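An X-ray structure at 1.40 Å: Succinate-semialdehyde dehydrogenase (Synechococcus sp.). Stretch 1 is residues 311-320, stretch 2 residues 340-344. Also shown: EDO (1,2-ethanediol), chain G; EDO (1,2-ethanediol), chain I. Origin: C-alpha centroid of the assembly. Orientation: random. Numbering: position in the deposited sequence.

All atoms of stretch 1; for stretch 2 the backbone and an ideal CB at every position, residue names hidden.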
# COMPACT_ATOMS: atom_id res chain seq x y z
N ILE A 311 1.74 -27.55 13.82
CA ILE A 311 0.52 -27.55 13.02
C ILE A 311 -0.35 -28.74 13.41
O ILE A 311 -1.57 -28.61 13.57
CB ILE A 311 0.82 -27.60 11.51
CG1 ILE A 311 1.55 -26.33 11.07
CG2 ILE A 311 -0.46 -27.79 10.71
CD1 ILE A 311 0.69 -25.08 11.20
N LEU A 312 0.27 -29.90 13.57
CA LEU A 312 -0.44 -31.10 13.99
C LEU A 312 -1.11 -30.90 15.35
O LEU A 312 -2.28 -31.25 15.53
CB LEU A 312 0.51 -32.30 14.03
CG LEU A 312 -0.12 -33.62 14.48
CD1 LEU A 312 -1.22 -34.06 13.53
CD2 LEU A 312 0.92 -34.71 14.65
N GLN A 313 -0.38 -30.32 16.30
CA GLN A 313 -0.95 -30.06 17.62
C GLN A 313 -2.11 -29.08 17.53
O GLN A 313 -3.15 -29.27 18.18
CB GLN A 313 0.12 -29.52 18.57
CG GLN A 313 1.17 -30.54 18.97
CD GLN A 313 2.35 -29.91 19.65
OE1 GLN A 313 2.51 -28.68 19.63
NE2 GLN A 313 3.20 -30.73 20.25
N ASP A 314 -1.93 -28.04 16.74
CA ASP A 314 -2.96 -27.01 16.61
C ASP A 314 -4.26 -27.56 16.01
O ASP A 314 -5.34 -27.35 16.57
CB ASP A 314 -2.46 -25.81 15.80
CG ASP A 314 -1.42 -24.99 16.55
OD1 ASP A 314 -1.28 -25.16 17.78
OD2 ASP A 314 -0.76 -24.16 15.90
N ILE A 315 -4.18 -28.25 14.87
CA ILE A 315 -5.41 -28.76 14.27
C ILE A 315 -6.07 -29.81 15.17
O ILE A 315 -7.30 -29.87 15.27
CB ILE A 315 -5.21 -29.32 12.83
CG1 ILE A 315 -6.56 -29.66 12.18
CG2 ILE A 315 -4.30 -30.55 12.82
CD1 ILE A 315 -7.45 -28.45 11.87
N SER A 316 -5.26 -30.62 15.85
CA SER A 316 -5.81 -31.64 16.74
C SER A 316 -6.63 -30.99 17.84
O SER A 316 -7.73 -31.45 18.17
CB SER A 316 -4.69 -32.50 17.34
OG SER A 316 -4.01 -33.23 16.33
N ARG A 317 -6.09 -29.91 18.41
CA ARG A 317 -6.79 -29.16 19.45
C ARG A 317 -8.05 -28.48 18.92
O ARG A 317 -9.11 -28.55 19.54
CB ARG A 317 -5.86 -28.13 20.10
CG ARG A 317 -6.54 -27.35 21.23
CD ARG A 317 -5.75 -26.11 21.66
NE ARG A 317 -5.36 -25.27 20.53
CZ ARG A 317 -6.20 -24.49 19.84
NH1 ARG A 317 -7.48 -24.44 20.16
NH2 ARG A 317 -5.74 -23.77 18.83
N GLN A 318 -7.94 -27.82 17.76
CA GLN A 318 -9.09 -27.14 17.17
C GLN A 318 -10.25 -28.12 16.96
O GLN A 318 -11.40 -27.83 17.31
CB GLN A 318 -8.74 -26.50 15.83
CG GLN A 318 -7.84 -25.29 15.92
CD GLN A 318 -7.41 -24.82 14.54
OE1 GLN A 318 -6.77 -25.56 13.80
NE2 GLN A 318 -7.78 -23.60 14.19
N VAL A 319 -9.94 -29.27 16.39
CA VAL A 319 -10.96 -30.28 16.16
C VAL A 319 -11.51 -30.83 17.47
O VAL A 319 -12.73 -30.92 17.65
CB VAL A 319 -10.43 -31.41 15.27
CG1 VAL A 319 -11.45 -32.54 15.17
CG2 VAL A 319 -10.11 -30.86 13.88
N ASP A 320 -10.62 -31.17 18.40
CA ASP A 320 -11.05 -31.69 19.71
C ASP A 320 -12.00 -30.73 20.43
O ASP A 320 -13.02 -31.16 20.97
CB ASP A 320 -9.85 -31.99 20.60
CG ASP A 320 -9.09 -33.24 20.19
OD1 ASP A 320 -9.55 -33.97 19.28
OD2 ASP A 320 -8.03 -33.50 20.79
N UNK A 340 5.71 -39.55 11.90
CA UNK A 340 5.44 -38.40 11.06
C UNK A 340 4.19 -37.67 11.50
O UNK A 340 3.35 -38.22 12.22
CB UNK A 340 5.31 -38.83 9.60
N UNK A 341 4.04 -36.43 11.06
CA UNK A 341 2.98 -35.56 11.56
C UNK A 341 1.66 -35.73 10.80
O UNK A 341 1.12 -34.76 10.26
CB UNK A 341 3.43 -34.10 11.48
N UNK A 342 1.15 -36.96 10.76
CA UNK A 342 0.00 -37.30 9.93
C UNK A 342 -1.33 -36.99 10.60
O UNK A 342 -1.57 -37.38 11.74
CB UNK A 342 0.05 -38.78 9.56
N UNK A 343 -2.18 -36.28 9.87
CA UNK A 343 -3.57 -36.03 10.26
C UNK A 343 -4.45 -36.36 9.06
O UNK A 343 -4.17 -35.94 7.94
CB UNK A 343 -3.78 -34.59 10.72
N UNK A 344 -5.52 -37.14 9.27
CA UNK A 344 -6.32 -37.64 8.15
C UNK A 344 -7.33 -36.62 7.62
O UNK A 344 -7.73 -35.72 8.36
CB UNK A 344 -7.06 -38.91 8.58
C1 EDO G . 4.81 -37.19 15.67
O1 EDO G . 3.43 -37.22 15.29
C2 EDO G . 5.50 -38.48 15.23
O2 EDO G . 4.58 -39.57 15.40
C1 EDO I . -3.56 -23.91 12.75
O1 EDO I . -4.20 -22.92 11.93
C2 EDO I . -3.82 -25.30 12.18
O2 EDO I . -5.15 -25.33 11.65

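At position 340 phi is 94° and psi 162°. Positive phi by itself favours glycine, because a CB strains this conformation, and the CA-to-CB direction leads away from the helix, so stretch 1 offers nothing for a side chain to meet. The residue is Gly-340. Its carbonyl accepts a hydrogen bond from the 1,2-ethanediol of chain G (O1 to Gly-340 O, 3.2 Å), and a weak one from the backbone N of position 342 to Gly-340 O, 2.9 Å.

Position 341 lies where the two backbones come closest, its CA 6.1 Å from the CA of Leu-312. The CB points toward the helix, and the ideal CB stands 4.1 Å from Leu-312 CD2. An apolar start to the side chain is therefore appropriate, while its far end could turn aside; leucine, methionine or an aromatic residue would all be reasonable. The deposited residue is Tyr-341. Its CB packs against Leu-312 (CB to CD2, 4.1 Å), but with chi1 at -47° (m) the ring leads away from the helix, and the diol of chain G lies at its edge, C1 being 3.7 Å from Tyr-341 CD1.

At position 342 the CB points away, and no atom of stretch 1 lies within 5.5 Å of it. Most residues, polar or apolar, would suit what the helix offers here. The residue is Phe-342, which meets stretch 1 through its backbone: its O is 3.8 Å from Leu-312 CD1.

Position 343 has extended backbone angles (-131°/131°), and its CB points toward the helix. The ideal CB is 3.8 Å from Leu-312 CD1 and 4.6 Å from Ile-315 CG2; farther along come Ser-316 and Val-319. This mostly apolar surface, broken by a hydroxyl that is occupied within the helix (Ser-316 OG to Leu-312 O, 2.7 Å), suits a large, mainly apolar side chain; an aromatic ring would cover most of it, a long aliphatic residue part. Tyr-343 does so with chi1 at -161° (t). Ile-315 CG2 sits over one face of the ring, 4.1 Å from its centroid and only 16° off the normal, a CH-pi contact, whereas Leu-312 CD1 meets the edge, 3.8 Å from Tyr-343 CD1. The ring's length carries the hydroxyl to Val-319, with Tyr-343 OH 3.4 Å from Val-319 CG2. There a water is hydrogen-bonded to Tyr-343 OH (2.8 Å to the water O) and donates to Asp-320 OD1 (3.1 Å from the water O), giving the phenol a polar partner that phenylalanine could not use.

Position 344 is out of reach of the helix; its phi of -82° is compatible with proline among many residues, and Pro-344 occupies it without touching stretch 1.

Stretch 2 (340-344) GYFYP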
# COMPACT_ATOMS: atom_id res chain seq x y z
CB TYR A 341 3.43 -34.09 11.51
CG TYR A 341 4.81 -33.84 12.07
CD1 TYR A 341 5.21 -34.41 13.28
CD2 TYR A 341 5.73 -33.06 11.37
CE1 TYR A 341 6.48 -34.18 13.78
CE2 TYR A 341 6.99 -32.83 11.87
CZ TYR A 341 7.37 -33.39 13.07
OH TYR A 341 8.63 -33.16 13.56
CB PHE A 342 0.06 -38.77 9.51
CG PHE A 342 1.06 -39.05 8.42
CD1 PHE A 342 2.36 -39.45 8.74
CD2 PHE A 342 0.71 -38.94 7.09
CE1 PHE A 342 3.28 -39.71 7.74
CE2 PHE A 342 1.63 -39.19 6.09
CZ PHE A 342 2.92 -39.59 6.42
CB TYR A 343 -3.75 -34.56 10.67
CG TYR A 343 -4.99 -34.35 11.51
CD1 TYR A 343 -4.93 -34.44 12.89
CD2 TYR A 343 -6.21 -34.07 10.92
CE1 TYR A 343 -6.06 -34.26 13.67
CE2 TYR A 343 -7.35 -33.89 11.69
CZ TYR A 343 -7.26 -33.98 13.06
OH TYR A 343 -8.39 -33.80 13.82
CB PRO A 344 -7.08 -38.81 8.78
CG PRO A 344 -7.30 -38.36 10.17
CD PRO A 344 -6.04 -37.63 10.56
O HOH W 1 -8.12 -34.07 16.55
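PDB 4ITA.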